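Local coordinates for protein xyloglucan-specific endo-beta-1,4-glucanase BoGH9A (Bacteroides ovatus, PDB 6DHT) that cuts the beta-1,4-linked glucan backbone of xyloglucan internally, releasing xyloglucan oligosaccharides as a family 9 endo-glucanase, at residues 430-435 / 531-536; 344-349 / 360-365; 191-196 / 450-455; 102-107 / 473-478. All coordinates share one frame; numbering follows the deposited sequence.

Contact 1: 430-435 / 531-536; sequences NDAKDF and ASPDES
F435 lies against P533 and D534, joining two loops of the glycosyl hydrolase family 9 domain. Each loop carries a short 3-10 turn, 432-434 and 533-535. The F435 side chain can be followed outward. F435 CB faces the carbonyl of P533, with P533 O 3.9 Å away. CG is anti to the carbonyl carbon (chi1 -51°), which turns the ring over the backbone between P533 and D534. F435 CD2 touches P533 CB at 3.7 Å. Along the other edge, CD1 and CE1 lie under D534 CA, which sits above the ring centre on the same face. At the far end, F435 CZ meets D534 CB at 3.3 Å. D534 CB thus makes a CH-pi contact over the face, 3.8 Å from the centroid of the F435 ring. D434 CB packs on the opposite face, nearer the rim. With alanine in place of F435, P533 CB and D534 CB would probably lose the ring they rest on, opening a gap between the loops. The D534 carboxylate leads away and bonds to W67 through OD1. In the F435 loop, D431 OD1 accepts from K433 N at 2.8 Å, an Asx turn. At the outer edge of the contact, A432 CB touches P533 CG at 4.1 Å.

Contact 2: 344-349 / 360-365; sequences WAASEL and EEAIKK
A346 and A362 face each other where helix 339-353 and helix 356-364 come together. The two segments run roughly antiparallel, with 146° between their directions. Their axes approach to 7.9 Å, a close distance that the small side chains permit. Both alanine CB atoms point toward the opposite helix. A346 CB sits on the backbone of the partner, 3.6 Å from A362 N. A346 CB also touches E361 CB at 3.8 Å. The two methyls, A346 CB and A362 CB, are 4.1 Å apart.

S347 adds a second point of contact one residue further on. Its OG is anti to the carbonyl carbon (chi1 -66°), beside its own backbone N. In this position S347 OG lies 3.6 Å from A362 CB, a plain van der Waals contact. The hydroxyl is buried, but it has polar partners: F343 O in its own helix and the indole NE1 of W386.

E361 contributes its CB to the packing. Beyond CB the chain bends at chi2, and the carboxylate leads away from helix 339-353. Y304 of helix 292-309 packs on both A346 and E361, so a third helix closes this side. The pair is a tight antiparallel helical hairpin built on alanines and a serine, joined by a short connection. It belongs to the helical catalytic domain of family 9, the (alpha/alpha)6 barrel.

Contact 3: 191-196 / 450-455; sequences QLFLDY and SLMYAY. With EDO (1,2-ethanediol), chain P.
L192 and Y453 make the close part of this contact. L192 CD1 reaches the hydroxyl end of the tyrosine, 3.6 Å from Y453 OH and 3.7 Å from Y453 CZ. The leucine methyl meets the ring obliquely. The same L192 CD1 touches the M452 methyl, CE, at 4.2 Å. One leucine branch therefore fills the angle between two side chains of helix 439-458. M452 can meet it because its chain starts anti to the backbone N (chi1 -178°) and then bends at chi2 and chi3, which folds CE back toward L192.

The other half is looser. F193 holds the N-cap position of helix 194-199, and its ring comes nearest M452 at CZ, 4.4 Å from M452 SD. The sulfur lies at the ring edge, near its plane. Beside this ring sits a 1,2-ethanediol, probably from the crystallisation liquor. Its C2 is 3.6 Å from F193 CE1. Its O1 donates a hydrogen bond to L192 O, 2.9 Å long. The diol marks a side of the contact that small solvent molecules can enter. A serine in place of F193 would probably lose the packing against M452 SD and open a gap beside it.

Helix 551-567 lies next to both residues: S563 touches F193 and M452, and A566 touches F193. On the tight side F384 stacks on the Y453 ring. Helix 439-458 is packed further by helices 395-416 and 461-474, through L451 and A454.

Contact 4: 102-107 / 473-478; sequences SVLSPL and YILGRN
The start of helix 105-117 meets the end of helix 461-474 in a small leucine cluster of the family 9 catalytic domain. A type I beta turn, S102 to S105, leads into the first helix. L475 is the first residue to leave the second. Its side chain points toward the other segment and both its methyls are used. L475 CD1 touches L104 CD2 at 3.7 Å, where the two side chains cross. L475 CD2 meets L107 CD2 tip to tip at 4.0 Å. L107 extends this way because its CG is anti to the backbone N (chi1 174°). One isobutyl group of L475 thus packs against both leucines.

N478 ND2 donates to Y473 O at 2.9 Å, almost in line with the carbonyl, and also to F482 O. N478 CB packs over one face of the Y473 ring near its rim, 3.4 Å above its plane. R477 NH1 forms a salt bridge with D472 and bonds I32 O.

Helix 551-567 borders the cluster, with L564 on L104 and A561 on L107. M471 of helix 461-474 touches both L104 and L107. I474 packs on C444 and M445 of helix 439-458.

In the fold
From the N terminus, the chain first passes through the immunoglobulin-like domain and enters the catalytic domain at 102-107. That segment waits for 473-478, so contact 4 closes the widest loop. Within it, 191-196 opens contact 3, which 450-455 closes. Inside that loop in turn, contact 2 forms and closes locally between neighbouring helices 339-353 and 356-364. Segment 430-435 then opens contact 1 before contacts 3 and 4 have closed. Its partner 531-536 comes after both, so contact 1 crosses them. Contacts 1 and 4 touch, as Y473 OH packs against F435 and D534. Successive helices 439-458 and 461-474 link contacts 3 and 4.

Contact 1: 430-435 / 531-536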
loop_
_atom_site.group_PDB
_atom_site.type_symbol
_atom_site.label_atom_id
_atom_site.label_comp_id
_atom_site.label_asym_id
_atom_site.label_seq_id
_atom_site.Cartn_x
_atom_site.Cartn_y
_atom_site.Cartn_z
ATOM N N ASN A 430 -15.120 8.096 -10.976
ATOM C CA ASN A 430 -16.368 8.524 -11.614
ATOM C C ASN A 430 -17.563 7.625 -11.318
ATOM O O ASN A 430 -18.595 7.702 -12.002
ATOM C CB ASN A 430 -16.195 8.670 -13.118
ATOM C CG ASN A 430 -17.178 9.665 -13.724
ATOM O OD1 ASN A 430 -17.494 10.696 -13.126
ATOM N ND2 ASN A 430 -17.674 9.345 -14.901
ATOM N N ASP A 431 -17.431 6.800 -10.287
ATOM C CA ASP A 431 -18.530 5.982 -9.790
ATOM C C ASP A 431 -18.644 6.235 -8.297
ATOM O O ASP A 431 -17.637 6.225 -7.593
ATOM C CB ASP A 431 -18.239 4.503 -10.055
ATOM C CG ASP A 431 -19.436 3.597 -9.774
ATOM O OD1 ASP A 431 -20.012 3.646 -8.671
ATOM O OD2 ASP A 431 -19.803 2.823 -10.680
ATOM N N ALA A 432 -19.858 6.454 -7.805
ATOM C CA ALA A 432 -20.066 6.744 -6.385
ATOM C C ALA A 432 -19.525 5.633 -5.492
ATOM O O ALA A 432 -19.135 5.875 -4.357
ATOM C CB ALA A 432 -21.546 6.963 -6.101
ATOM N N LYS A 433 -19.497 4.415 -6.010
ATOM C CA LYS A 433 -19.040 3.284 -5.225
ATOM C C LYS A 433 -17.521 3.256 -5.105
ATOM O O LYS A 433 -16.969 2.391 -4.426
ATOM C CB LYS A 433 -19.534 1.980 -5.850
ATOM C CG LYS A 433 -21.040 1.830 -5.751
ATOM C CD LYS A 433 -21.521 0.525 -6.343
ATOM C CE LYS A 433 -22.958 0.260 -5.918
ATOM N NZ LYS A 433 -23.455 -1.055 -6.393
ATOM N N ASP A 434 -16.856 4.188 -5.779
ATOM C CA ASP A 434 -15.396 4.302 -5.717
ATOM C C ASP A 434 -14.930 4.888 -4.388
ATOM O O ASP A 434 -13.721 4.938 -4.127
ATOM C CB ASP A 434 -14.874 5.235 -6.806
ATOM C CG ASP A 434 -15.007 4.672 -8.195
ATOM O OD1 ASP A 434 -15.256 3.454 -8.321
ATOM O OD2 ASP A 434 -14.805 5.442 -9.168
ATOM N N PHE A 435 -15.868 5.376 -3.581
ATOM C CA PHE A 435 -15.536 6.121 -2.360
ATOM C C PHE A 435 -16.019 5.440 -1.099
ATOM O O PHE A 435 -17.200 5.158 -0.940
ATOM C CB PHE A 435 -16.073 7.541 -2.495
ATOM C CG PHE A 435 -15.659 8.172 -3.780
ATOM C CD1 PHE A 435 -14.359 8.606 -3.952
ATOM C CD2 PHE A 435 -16.544 8.256 -4.841
ATOM C CE1 PHE A 435 -13.940 9.139 -5.150
ATOM C CE2 PHE A 435 -16.135 8.792 -6.044
ATOM C CZ PHE A 435 -14.825 9.215 -6.209
ATOM N N ALA A 531 -24.499 15.037 -0.395
ATOM C CA ALA A 531 -23.256 15.702 -0.779
ATOM C C ALA A 531 -22.507 14.852 -1.815
ATOM O O ALA A 531 -22.866 13.694 -2.046
ATOM C CB ALA A 531 -22.386 15.953 0.459
ATOM N N SER A 532 -21.478 15.429 -2.439
ATOM C CA SER A 532 -20.689 14.713 -3.436
ATOM C C SER A 532 -19.737 13.703 -2.768
ATOM O O SER A 532 -18.919 14.081 -1.929
ATOM C CB SER A 532 -19.891 15.700 -4.284
ATOM O OG SER A 532 -20.736 16.450 -5.146
ATOM N N PRO A 533 -19.849 12.414 -3.132
ATOM C CA PRO A 533 -19.020 11.390 -2.491
ATOM C C PRO A 533 -17.523 11.641 -2.626
ATOM O O PRO A 533 -16.802 11.307 -1.677
ATOM C CB PRO A 533 -19.379 10.103 -3.249
ATOM C CG PRO A 533 -20.578 10.372 -3.966
ATOM C CD PRO A 533 -20.667 11.840 -4.209
ATOM N N ASP A 534 -17.077 12.199 -3.751
ATOM C CA ASP A 534 -15.646 12.430 -3.980
ATOM C C ASP A 534 -15.115 13.672 -3.257
ATOM O O ASP A 534 -13.929 14.006 -3.339
ATOM C CB ASP A 534 -15.296 12.430 -5.479
ATOM C CG ASP A 534 -16.083 13.429 -6.306
ATOM O OD1 ASP A 534 -17.060 14.032 -5.797
ATOM O OD2 ASP A 534 -15.736 13.605 -7.490
ATOM N N GLU A 535 -16.004 14.352 -2.535
ATOM C CA GLU A 535 -15.635 15.517 -1.754
ATOM C C GLU A 535 -15.844 15.281 -0.252
ATOM O O GLU A 535 -15.653 16.188 0.568
ATOM C CB GLU A 535 -16.464 16.717 -2.233
ATOM C CG GLU A 535 -16.204 17.111 -3.688
ATOM C CD GLU A 535 -17.029 18.313 -4.134
ATOM O OE1 GLU A 535 -17.680 18.947 -3.277
ATOM O OE2 GLU A 535 -17.028 18.617 -5.340
ATOM N N SER A 536 -16.226 14.056 0.110
ATOM C CA SER A 536 -16.452 13.688 1.504
ATOM C C SER A 536 -15.150 13.387 2.234
ATOM O O SER A 536 -14.955 12.286 2.746
ATOM C CB SER A 536 -17.375 12.478 1.614
ATOM O OG SER A 536 -18.641 12.789 1.061
#

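Contact 2: 344-349 / 360-365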
loop_
_atom_site.group_PDB
_atom_site.type_symbol
_atom_site.label_atom_id
_atom_site.label_comp_id
_atom_site.label_asym_id
_atom_site.label_seq_id
_atom_site.Cartn_x
_atom_site.Cartn_y
_atom_site.Cartn_z
ATOM N N TRP A 344 -2.733 -18.013 -2.017
ATOM C CA TRP A 344 -1.486 -17.248 -1.997
ATOM C C TRP A 344 -0.372 -18.037 -1.288
ATOM O O TRP A 344 0.731 -18.206 -1.828
ATOM C CB TRP A 344 -1.710 -15.842 -1.387
ATOM C CG TRP A 344 -0.453 -15.052 -1.278
ATOM C CD1 TRP A 344 0.598 -15.058 -2.138
ATOM C CD2 TRP A 344 -0.084 -14.174 -0.203
ATOM N NE1 TRP A 344 1.611 -14.243 -1.677
ATOM C CE2 TRP A 344 1.203 -13.667 -0.503
ATOM C CE3 TRP A 344 -0.726 -13.741 0.961
ATOM C CZ2 TRP A 344 1.877 -12.788 0.341
ATOM C CZ3 TRP A 344 -0.051 -12.851 1.799
ATOM C CH2 TRP A 344 1.235 -12.385 1.474
ATOM N N ALA A 345 -0.667 -18.567 -0.104
ATOM C CA ALA A 345 0.323 -19.354 0.610
ATOM C C ALA A 345 0.804 -20.603 -0.136
ATOM O O ALA A 345 1.985 -20.855 -0.200
ATOM C CB ALA A 345 -0.204 -19.761 1.993
ATOM N N ALA A 346 -0.135 -21.370 -0.682
ATOM C CA ALA A 346 0.244 -22.590 -1.394
ATOM C C ALA A 346 1.082 -22.212 -2.605
ATOM O O ALA A 346 2.063 -22.893 -2.910
ATOM C CB ALA A 346 -0.988 -23.357 -1.793
ATOM N N SER A 347 0.704 -21.131 -3.299
ATOM C CA SER A 347 1.479 -20.677 -4.469
ATOM C C SER A 347 2.913 -20.317 -4.082
ATOM O O SER A 347 3.868 -20.790 -4.694
ATOM C CB SER A 347 0.801 -19.501 -5.164
ATOM O OG SER A 347 -0.426 -19.891 -5.734
ATOM N N GLU A 348 3.081 -19.520 -3.025
ATOM C CA GLU A 348 4.411 -19.163 -2.590
ATOM C C GLU A 348 5.206 -20.394 -2.176
ATOM O O GLU A 348 6.383 -20.464 -2.446
ATOM C CB GLU A 348 4.348 -18.144 -1.438
ATOM C CG GLU A 348 3.739 -16.797 -1.790
ATOM C CD GLU A 348 4.645 -15.921 -2.675
ATOM O OE1 GLU A 348 5.765 -16.341 -3.089
ATOM O OE2 GLU A 348 4.215 -14.776 -2.966
ATOM N N LEU A 349 4.566 -21.305 -1.443
ATOM C CA LEU A 349 5.271 -22.504 -1.008
ATOM C C LEU A 349 5.667 -23.383 -2.188
ATOM O O LEU A 349 6.753 -23.933 -2.204
ATOM C CB LEU A 349 4.444 -23.277 0.020
ATOM C CG LEU A 349 4.594 -22.659 1.424
ATOM C CD1 LEU A 349 3.458 -23.052 2.346
ATOM C CD2 LEU A 349 5.958 -22.970 2.047
ATOM N N GLU A 360 -0.896 -28.491 -5.911
ATOM C CA GLU A 360 -2.249 -29.006 -5.982
ATOM C C GLU A 360 -3.176 -28.183 -5.110
ATOM O O GLU A 360 -4.313 -27.947 -5.487
ATOM C CB GLU A 360 -2.269 -30.486 -5.567
ATOM C CG GLU A 360 -3.648 -31.108 -5.356
ATOM C CD GLU A 360 -4.497 -31.157 -6.615
ATOM O OE1 GLU A 360 -3.947 -31.011 -7.725
ATOM O OE2 GLU A 360 -5.727 -31.345 -6.494
ATOM N N GLU A 361 -2.684 -27.734 -3.959
ATOM C CA GLU A 361 -3.492 -26.873 -3.093
ATOM C C GLU A 361 -3.790 -25.530 -3.761
ATOM O O GLU A 361 -4.908 -25.037 -3.677
ATOM C CB GLU A 361 -2.808 -26.670 -1.742
ATOM C CG GLU A 361 -2.544 -27.969 -0.945
ATOM C CD GLU A 361 -3.803 -28.799 -0.700
ATOM O OE1 GLU A 361 -4.718 -28.302 -0.006
ATOM O OE2 GLU A 361 -3.876 -29.945 -1.205
ATOM N N ALA A 362 -2.802 -24.952 -4.438
ATOM C CA ALA A 362 -3.031 -23.715 -5.192
ATOM C C ALA A 362 -4.069 -23.889 -6.283
ATOM O O ALA A 362 -4.951 -23.050 -6.456
ATOM C CB ALA A 362 -1.747 -23.207 -5.790
ATOM N N ILE A 363 -3.951 -24.966 -7.050
ATOM C CA ILE A 363 -4.883 -25.215 -8.140
ATOM C C ILE A 363 -6.307 -25.408 -7.620
ATOM O O ILE A 363 -7.256 -24.881 -8.214
ATOM C CB ILE A 363 -4.450 -26.461 -8.963
ATOM C CG1 ILE A 363 -3.071 -26.250 -9.573
ATOM C CG2 ILE A 363 -5.460 -26.784 -10.044
ATOM C CD1 ILE A 363 -2.957 -25.095 -10.526
ATOM N N LYS A 364 -6.454 -26.156 -6.523
ATOM C CA LYS A 364 -7.762 -26.391 -5.912
ATOM C C LYS A 364 -8.428 -25.081 -5.509
ATOM O O LYS A 364 -9.638 -24.930 -5.646
ATOM C CB LYS A 364 -7.647 -27.291 -4.680
ATOM C CG LYS A 364 -7.460 -28.775 -4.973
ATOM C CD LYS A 364 -7.681 -29.621 -3.717
ATOM C CE LYS A 364 -7.502 -31.104 -4.007
ATOM N NZ LYS A 364 -7.974 -31.970 -2.891
ATOM N N LYS A 365 -7.629 -24.137 -5.020
ATOM C CA LYS A 365 -8.165 -22.884 -4.483
ATOM C C LYS A 365 -8.068 -21.730 -5.478
ATOM O O LYS A 365 -8.173 -20.570 -5.086
ATOM C CB LYS A 365 -7.413 -22.516 -3.207
ATOM C CG LYS A 365 -7.538 -23.547 -2.101
ATOM C CD LYS A 365 -8.908 -23.463 -1.440
ATOM C CE LYS A 365 -9.210 -24.665 -0.564
ATOM N NZ LYS A 365 -8.131 -24.910 0.408
#

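Contact 3: 191-196 / 450-455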
loop_
_atom_site.group_PDB
_atom_site.type_symbol
_atom_site.label_atom_id
_atom_site.label_comp_id
_atom_site.label_asym_id
_atom_site.label_seq_id
_atom_site.Cartn_x
_atom_site.Cartn_y
_atom_site.Cartn_z
ATOM N N GLN A 191 10.139 -7.819 -6.764
ATOM C CA GLN A 191 10.611 -8.900 -7.634
ATOM C C GLN A 191 10.611 -8.516 -9.098
ATOM O O GLN A 191 11.346 -9.115 -9.898
ATOM C CB GLN A 191 9.766 -10.146 -7.408
ATOM C CG GLN A 191 10.078 -10.870 -6.100
ATOM C CD GLN A 191 9.096 -11.976 -5.793
ATOM O OE1 GLN A 191 9.322 -13.133 -6.134
ATOM N NE2 GLN A 191 8.028 -11.653 -5.098
ATOM N N LEU A 192 9.824 -7.519 -9.481
ATOM C CA LEU A 192 9.766 -7.037 -10.873
ATOM C C LEU A 192 10.842 -6.026 -11.196
ATOM O O LEU A 192 11.131 -5.811 -12.377
ATOM C CB LEU A 192 8.423 -6.361 -11.127
ATOM C CG LEU A 192 7.148 -7.185 -10.981
ATOM C CD1 LEU A 192 5.927 -6.275 -10.966
ATOM C CD2 LEU A 192 7.057 -8.225 -12.053
ATOM N N PHE A 193 11.402 -5.360 -10.187
ATOM C CA PHE A 193 12.287 -4.220 -10.380
ATOM C C PHE A 193 13.521 -4.281 -9.492
ATOM O O PHE A 193 13.820 -3.391 -8.723
ATOM C CB PHE A 193 11.511 -2.907 -10.118
ATOM C CG PHE A 193 10.305 -2.727 -11.019
ATOM C CD1 PHE A 193 10.468 -2.413 -12.348
ATOM C CD2 PHE A 193 9.025 -2.901 -10.540
ATOM C CE1 PHE A 193 9.379 -2.296 -13.189
ATOM C CE2 PHE A 193 7.932 -2.787 -11.379
ATOM C CZ PHE A 193 8.100 -2.453 -12.691
ATOM N N LEU A 194 14.273 -5.358 -9.622
ATOM C CA LEU A 194 15.400 -5.568 -8.735
ATOM C C LEU A 194 16.442 -4.469 -8.795
ATOM O O LEU A 194 16.956 -4.048 -7.770
ATOM C CB LEU A 194 16.062 -6.940 -9.033
ATOM C CG LEU A 194 15.197 -8.179 -8.719
ATOM C CD1 LEU A 194 15.920 -9.482 -9.104
ATOM C CD2 LEU A 194 14.811 -8.246 -7.289
ATOM N N ASP A 195 16.808 -4.037 -10.010
ATOM C CA ASP A 195 17.820 -2.990 -10.168
ATOM C C ASP A 195 17.361 -1.687 -9.523
ATOM O O ASP A 195 18.123 -1.016 -8.844
ATOM C CB ASP A 195 18.164 -2.740 -11.656
ATOM C CG ASP A 195 19.036 -3.810 -12.261
ATOM O OD1 ASP A 195 19.590 -4.658 -11.523
ATOM O OD2 ASP A 195 19.151 -3.773 -13.507
ATOM N N TYR A 196 16.096 -1.342 -9.733
ATOM C CA TYR A 196 15.533 -0.114 -9.168
ATOM C C TYR A 196 15.693 -0.089 -7.657
ATOM O O TYR A 196 16.183 0.872 -7.071
ATOM C CB TYR A 196 14.047 0.001 -9.527
ATOM C CG TYR A 196 13.375 1.280 -9.054
ATOM C CD1 TYR A 196 13.425 2.429 -9.828
ATOM C CD2 TYR A 196 12.722 1.348 -7.835
ATOM C CE1 TYR A 196 12.818 3.625 -9.415
ATOM C CE2 TYR A 196 12.105 2.532 -7.409
ATOM C CZ TYR A 196 12.181 3.658 -8.181
ATOM O OH TYR A 196 11.548 4.804 -7.724
ATOM N N SER A 450 -2.797 -3.144 -10.614
ATOM C CA SER A 450 -3.357 -4.171 -11.501
ATOM C C SER A 450 -3.131 -3.811 -12.973
ATOM O O SER A 450 -2.727 -4.660 -13.801
ATOM C CB SER A 450 -4.826 -4.400 -11.199
ATOM O OG SER A 450 -5.026 -4.740 -9.854
ATOM N N LEU A 451 -3.363 -2.545 -13.326
ATOM C CA LEU A 451 -3.125 -2.082 -14.702
ATOM C C LEU A 451 -1.665 -2.140 -15.074
ATOM O O LEU A 451 -1.316 -2.468 -16.216
ATOM C CB LEU A 451 -3.667 -0.645 -14.845
ATOM C CG LEU A 451 -5.189 -0.562 -14.825
ATOM C CD1 LEU A 451 -5.648 0.872 -14.633
ATOM C CD2 LEU A 451 -5.780 -1.148 -16.121
ATOM N N MET A 452 -0.783 -1.812 -14.145
ATOM C CA MET A 452 0.639 -1.911 -14.384
ATOM C C MET A 452 1.023 -3.381 -14.680
ATOM O O MET A 452 1.788 -3.674 -15.607
ATOM C CB MET A 452 1.372 -1.316 -13.162
ATOM C CG MET A 452 2.880 -1.280 -13.232
ATOM S SD MET A 452 3.691 -2.864 -12.918
ATOM C CE MET A 452 3.206 -3.132 -11.198
ATOM N N TYR A 453 0.486 -4.320 -13.904
ATOM C CA TYR A 453 0.726 -5.728 -14.210
ATOM C C TYR A 453 0.165 -6.102 -15.577
ATOM O O TYR A 453 0.787 -6.860 -16.318
ATOM C CB TYR A 453 0.091 -6.649 -13.168
ATOM C CG TYR A 453 0.990 -6.965 -11.985
ATOM C CD1 TYR A 453 1.913 -7.998 -12.045
ATOM C CD2 TYR A 453 0.940 -6.204 -10.834
ATOM C CE1 TYR A 453 2.748 -8.278 -10.966
ATOM C CE2 TYR A 453 1.762 -6.469 -9.749
ATOM C CZ TYR A 453 2.667 -7.501 -9.833
ATOM O OH TYR A 453 3.502 -7.792 -8.769
ATOM N N ALA A 454 -1.008 -5.610 -15.938
ATOM C CA ALA A 454 -1.539 -5.904 -17.279
ATOM C C ALA A 454 -0.617 -5.395 -18.401
ATOM O O ALA A 454 -0.423 -6.092 -19.426
ATOM C CB ALA A 454 -2.930 -5.323 -17.437
ATOM N N TYR A 455 -0.010 -4.223 -18.222
ATOM C CA TYR A 455 1.008 -3.718 -19.135
ATOM C C TYR A 455 2.185 -4.708 -19.204
ATOM O O TYR A 455 2.623 -5.108 -20.297
ATOM C CB TYR A 455 1.516 -2.335 -18.710
ATOM C CG TYR A 455 2.739 -1.903 -19.456
ATOM C CD1 TYR A 455 2.662 -1.503 -20.789
ATOM C CD2 TYR A 455 3.985 -1.926 -18.852
ATOM C CE1 TYR A 455 3.790 -1.134 -21.471
ATOM C CE2 TYR A 455 5.119 -1.562 -19.533
ATOM C CZ TYR A 455 5.016 -1.152 -20.847
ATOM O OH TYR A 455 6.148 -0.784 -21.563
HETATM C C1 EDO P . 9.702 -5.440 -15.138
HETATM O O1 EDO P . 10.315 -6.732 -14.975
HETATM C C2 EDO P . 10.630 -4.448 -15.850
HETATM O O2 EDO P . 10.186 -4.218 -17.191
#

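Contact 4: 102-107 / 473-478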
loop_
_atom_site.group_PDB
_atom_site.type_symbol
_atom_site.label_atom_id
_atom_site.label_comp_id
_atom_site.label_asym_id
_atom_site.label_seq_id
_atom_site.Cartn_x
_atom_site.Cartn_y
_atom_site.Cartn_z
ATOM N N SER A 102 12.190 11.290 -13.392
ATOM C CA SER A 102 12.125 10.781 -12.019
ATOM C C SER A 102 11.183 11.592 -11.146
ATOM O O SER A 102 11.429 11.773 -9.956
ATOM C CB SER A 102 13.509 10.772 -11.404
ATOM O OG SER A 102 14.352 9.864 -12.104
ATOM N N VAL A 103 10.090 12.063 -11.730
ATOM C CA VAL A 103 9.233 12.974 -10.991
ATOM C C VAL A 103 8.561 12.290 -9.783
ATOM O O VAL A 103 8.335 12.947 -8.764
ATOM C CB VAL A 103 8.226 13.709 -11.934
ATOM C CG1 VAL A 103 7.201 12.775 -12.439
ATOM C CG2 VAL A 103 7.598 14.904 -11.220
ATOM N N LEU A 104 8.294 10.988 -9.875
ATOM C CA LEU A 104 7.688 10.280 -8.750
ATOM C C LEU A 104 8.715 9.628 -7.820
ATOM O O LEU A 104 8.338 8.937 -6.886
ATOM C CB LEU A 104 6.687 9.216 -9.222
ATOM C CG LEU A 104 5.565 9.709 -10.121
ATOM C CD1 LEU A 104 4.680 8.547 -10.535
ATOM C CD2 LEU A 104 4.742 10.778 -9.427
ATOM N N SER A 105 10.005 9.815 -8.046
ATOM C CA SER A 105 10.991 9.179 -7.194
ATOM C C SER A 105 10.898 9.647 -5.744
ATOM O O SER A 105 10.947 8.805 -4.819
ATOM C CB SER A 105 12.394 9.385 -7.774
ATOM O OG SER A 105 13.383 8.804 -6.940
ATOM N N PRO A 106 10.725 10.964 -5.496
ATOM C CA PRO A 106 10.596 11.369 -4.083
ATOM C C PRO A 106 9.354 10.788 -3.427
ATOM O O PRO A 106 9.392 10.518 -2.234
ATOM C CB PRO A 106 10.536 12.896 -4.154
ATOM C CG PRO A 106 11.224 13.231 -5.450
ATOM C CD PRO A 106 10.849 12.132 -6.386
ATOM N N LEU A 107 8.289 10.586 -4.190
ATOM C CA LEU A 107 7.080 9.960 -3.680
ATOM C C LEU A 107 7.334 8.484 -3.321
ATOM O O LEU A 107 6.998 8.034 -2.231
ATOM C CB LEU A 107 5.964 10.096 -4.719
ATOM C CG LEU A 107 4.656 9.369 -4.400
ATOM C CD1 LEU A 107 3.950 10.007 -3.214
ATOM C CD2 LEU A 107 3.761 9.383 -5.563
ATOM N N TYR A 473 -4.620 11.254 -10.160
ATOM C CA TYR A 473 -5.791 11.499 -9.322
ATOM C C TYR A 473 -5.388 11.693 -7.865
ATOM O O TYR A 473 -5.800 12.678 -7.227
ATOM C CB TYR A 473 -6.846 10.371 -9.436
ATOM C CG TYR A 473 -8.134 10.675 -8.713
ATOM C CD1 TYR A 473 -8.240 10.511 -7.350
ATOM C CD2 TYR A 473 -9.227 11.163 -9.399
ATOM C CE1 TYR A 473 -9.399 10.817 -6.666
ATOM C CE2 TYR A 473 -10.392 11.461 -8.728
ATOM C CZ TYR A 473 -10.474 11.277 -7.372
ATOM O OH TYR A 473 -11.642 11.607 -6.695
ATOM N N ILE A 474 -4.627 10.784 -7.270
ATOM C CA ILE A 474 -4.315 10.990 -5.867
ATOM C C ILE A 474 -3.352 12.132 -5.627
ATOM O O ILE A 474 -3.300 12.624 -4.492
ATOM C CB ILE A 474 -3.811 9.750 -5.133
ATOM C CG1 ILE A 474 -2.433 9.399 -5.617
ATOM C CG2 ILE A 474 -4.823 8.556 -5.221
ATOM C CD1 ILE A 474 -1.682 8.609 -4.594
ATOM N N LEU A 475 -2.595 12.543 -6.645
ATOM C CA LEU A 475 -1.627 13.621 -6.499
ATOM C C LEU A 475 -2.197 15.022 -6.786
ATOM O O LEU A 475 -1.448 15.995 -6.819
ATOM C CB LEU A 475 -0.367 13.325 -7.323
ATOM C CG LEU A 475 0.366 12.046 -6.919
ATOM C CD1 LEU A 475 1.493 11.831 -7.902
ATOM C CD2 LEU A 475 0.862 12.114 -5.489
ATOM N N GLY A 476 -3.505 15.098 -6.989
ATOM C CA GLY A 476 -4.173 16.396 -7.043
ATOM C C GLY A 476 -5.252 16.544 -8.093
ATOM O O GLY A 476 -6.037 17.519 -8.045
ATOM N N ARG A 477 -5.296 15.670 -9.080
ATOM C CA ARG A 477 -6.265 15.825 -10.155
ATOM C C ARG A 477 -7.587 15.192 -9.753
ATOM O O ARG A 477 -7.942 14.112 -10.235
ATOM C CB ARG A 477 -5.745 15.266 -11.477
ATOM C CG ARG A 477 -6.633 15.697 -12.624
ATOM C CD ARG A 477 -6.044 15.346 -13.936
ATOM N NE ARG A 477 -6.163 13.916 -14.181
ATOM C CZ ARG A 477 -5.328 13.214 -14.929
ATOM N NH1 ARG A 477 -4.276 13.805 -15.456
ATOM N NH2 ARG A 477 -5.513 11.910 -15.095
ATOM N N ASN A 478 -8.322 15.872 -8.870
ATOM C CA ASN A 478 -9.488 15.287 -8.238
ATOM C C ASN A 478 -10.463 16.380 -7.750
ATOM O O ASN A 478 -10.205 17.584 -7.933
ATOM C CB ASN A 478 -9.026 14.369 -7.088
ATOM C CG ASN A 478 -8.292 15.138 -6.004
ATOM O OD1 ASN A 478 -8.809 16.140 -5.494
ATOM N ND2 ASN A 478 -7.082 14.714 -5.668
#